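Local coordinates for protein 2,3-dimethylmalate lyase (Aspergillus niger, PDB 3FA3) that belongs to the phosphoenolpyruvate phosphomutase family, a group of enzymes with a TIM-barrel fold, at residues 89-94 with 117-122. Numbering follows the deposited sequence.
Sequences TGYGGP and QVQTKR
T89 and Q119 carry the contact between two beta-to-alpha loops at the C-terminal ends of adjacent strands of a TIM barrel, the end where active sites of this fold lie: 89-94 links strand 83-86 to helix 94-107, and the loop holding 117-122 comes after strand 111-114. No hydrogen bond joins the segments; van der Waals contact does. T89 turns its CB toward 117-122, and its CG2 goes in first, 3.6 Å from the carbonyl O of Q117 and 3.8 Å from the O of V118. Its OG1 sits between the backbone N and the carbonyl carbon (chi1 79°), which lays the T89 hydroxyl 3.9 Å from Q119 CA. The T89 and Q119 side chains cross at about a right angle. Q119 leads its CG off anti to the backbone N (chi1 154°) and runs extended, carrying its amide past T89 to the Y91-G92 backbone. There Q119 NE2 lies 3.4 Å from Y91 CA, at the edge of the tyrosine ring and near its plane, while Q119 OE1 stays 3.7 Å from G92 N. Beyond the pair, Q119 packs on Q119 of a second subunit, so the contact borders a subunit interface. The Y91 ring packs among helices 64-75 and 94-107, its OH hydrogen-bonded to D88. K121 brushes T89 with its CG; its side chain comes within about 3 Å of the bound manganese ion (nearest atoms), consistent with an active-site position, and its NZ is salt-bridged to D88 and E115. Within 117-122 the Q117 amide clasps the turn: Q117 OE1 accepts R122 N at 2.9 Å, and Q117 NE2 donates to R122 O at 3.1 Å, in the carbonyl plane of R122.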
loop_
_atom_site.group_PDB
_atom_site.type_symbol
_atom_site.label_atom_id
_atom_site.label_comp_id
_atom_site.label_asym_id
_atom_site.label_seq_id
_atom_site.Cartn_x
_atom_site.Cartn_y
_atom_site.Cartn_z
ATOM N N THR B 89 9.081 -14.055 -10.143
ATOM C CA THR B 89 9.401 -14.106 -11.551
ATOM C C THR B 89 9.482 -12.713 -12.141
ATOM O O THR B 89 9.785 -12.566 -13.323
ATOM C CB THR B 89 8.407 -14.973 -12.392
ATOM O OG1 THR B 89 7.203 -14.235 -12.661
ATOM C CG2 THR B 89 8.074 -16.298 -11.707
ATOM N N GLY B 90 9.212 -11.678 -11.353
ATOM C CA GLY B 90 9.424 -10.322 -11.864
ATOM C C GLY B 90 8.100 -9.703 -12.208
ATOM O O GLY B 90 7.987 -8.665 -12.897
ATOM N N TYR B 91 7.101 -10.408 -11.717
ATOM C CA TYR B 91 5.736 -9.966 -11.737
ATOM C C TYR B 91 5.177 -9.600 -13.106
ATOM O O TYR B 91 4.415 -8.679 -13.181
ATOM C CB TYR B 91 5.544 -8.913 -10.652
ATOM C CG TYR B 91 6.208 -9.404 -9.397
ATOM C CD1 TYR B 91 7.473 -8.928 -9.030
ATOM C CD2 TYR B 91 5.617 -10.434 -8.617
ATOM C CE1 TYR B 91 8.117 -9.425 -7.891
ATOM C CE2 TYR B 91 6.245 -10.944 -7.479
ATOM C CZ TYR B 91 7.502 -10.425 -7.124
ATOM O OH TYR B 91 8.183 -10.911 -6.016
ATOM N N GLY B 92 5.493 -10.366 -14.158
ATOM C CA GLY B 92 5.008 -10.077 -15.543
ATOM C C GLY B 92 6.095 -10.091 -16.609
ATOM O O GLY B 92 7.122 -10.714 -16.427
ATOM N N GLY B 93 5.913 -9.394 -17.717
ATOM C CA GLY B 93 6.881 -9.480 -18.800
ATOM C C GLY B 93 7.957 -8.483 -18.544
ATOM O O GLY B 93 8.075 -8.004 -17.443
ATOM N N PRO B 94 8.764 -8.154 -19.569
ATOM C CA PRO B 94 9.802 -7.157 -19.360
ATOM C C PRO B 94 9.266 -5.987 -18.593
ATOM O O PRO B 94 9.771 -5.662 -17.529
ATOM C CB PRO B 94 10.169 -6.737 -20.784
ATOM C CG PRO B 94 10.016 -7.969 -21.543
ATOM C CD PRO B 94 8.810 -8.680 -20.956
ATOM N N GLN B 117 9.643 -19.912 -13.640
ATOM C CA GLN B 117 8.278 -20.380 -13.446
ATOM C C GLN B 117 7.188 -19.526 -14.146
ATOM O O GLN B 117 7.380 -18.359 -14.522
ATOM C CB GLN B 117 7.991 -20.520 -11.945
ATOM C CG GLN B 117 8.494 -21.805 -11.320
ATOM C CD GLN B 117 7.977 -22.005 -9.894
ATOM O OE1 GLN B 117 6.761 -22.059 -9.649
ATOM N NE2 GLN B 117 8.908 -22.108 -8.937
ATOM N N VAL B 118 6.038 -20.142 -14.338
ATOM C CA VAL B 118 4.809 -19.389 -14.578
ATOM C C VAL B 118 4.598 -18.365 -13.455
ATOM O O VAL B 118 5.125 -18.532 -12.361
ATOM C CB VAL B 118 3.687 -20.384 -14.663
ATOM C CG1 VAL B 118 2.615 -20.114 -13.625
ATOM C CG2 VAL B 118 3.220 -20.509 -16.088
ATOM N N GLN B 119 3.874 -17.290 -13.737
ATOM C CA GLN B 119 3.804 -16.201 -12.778
ATOM C C GLN B 119 3.029 -16.617 -11.468
ATOM O O GLN B 119 3.263 -16.051 -10.378
ATOM C CB GLN B 119 3.275 -14.921 -13.411
ATOM C CG GLN B 119 2.584 -13.985 -12.350
ATOM C CD GLN B 119 2.535 -12.482 -12.740
ATOM O OE1 GLN B 119 2.244 -12.069 -13.909
ATOM N NE2 GLN B 119 2.812 -11.650 -11.739
ATOM N N THR B 120 2.175 -17.640 -11.575
ATOM C CA THR B 120 1.597 -18.299 -10.398
ATOM C C THR B 120 2.492 -19.383 -9.830
ATOM O O THR B 120 2.154 -20.586 -9.861
ATOM C CB THR B 120 0.204 -18.888 -10.681
ATOM O OG1 THR B 120 0.140 -19.408 -12.023
ATOM C CG2 THR B 120 -0.847 -17.814 -10.475
ATOM N N LYS B 121 3.602 -18.915 -9.246
ATOM C CA LYS B 121 4.699 -19.784 -8.826
ATOM C C LYS B 121 4.406 -20.570 -7.552
ATOM O O LYS B 121 3.452 -20.293 -6.857
ATOM C CB LYS B 121 6.045 -19.002 -8.744
ATOM C CG LYS B 121 6.022 -17.596 -8.019
ATOM C CD LYS B 121 6.074 -17.706 -6.478
ATOM C CE LYS B 121 7.074 -18.797 -5.995
ATOM N NZ LYS B 121 8.449 -18.209 -5.738
ATOM N N ARG B 122 5.242 -21.548 -7.258
ATOM C CA ARG B 122 5.163 -22.252 -6.007
ATOM C C ARG B 122 6.558 -22.400 -5.470
ATOM O O ARG B 122 7.498 -22.462 -6.219
ATOM C CB ARG B 122 4.532 -23.629 -6.208
ATOM C CG ARG B 122 5.381 -24.598 -7.024
ATOM C CD ARG B 122 4.571 -25.760 -7.464
ATOM N NE ARG B 122 3.518 -25.367 -8.408
ATOM C CZ ARG B 122 2.349 -25.992 -8.507
ATOM N NH1 ARG B 122 2.084 -27.032 -7.744
ATOM N NH2 ARG B 122 1.430 -25.581 -9.361
#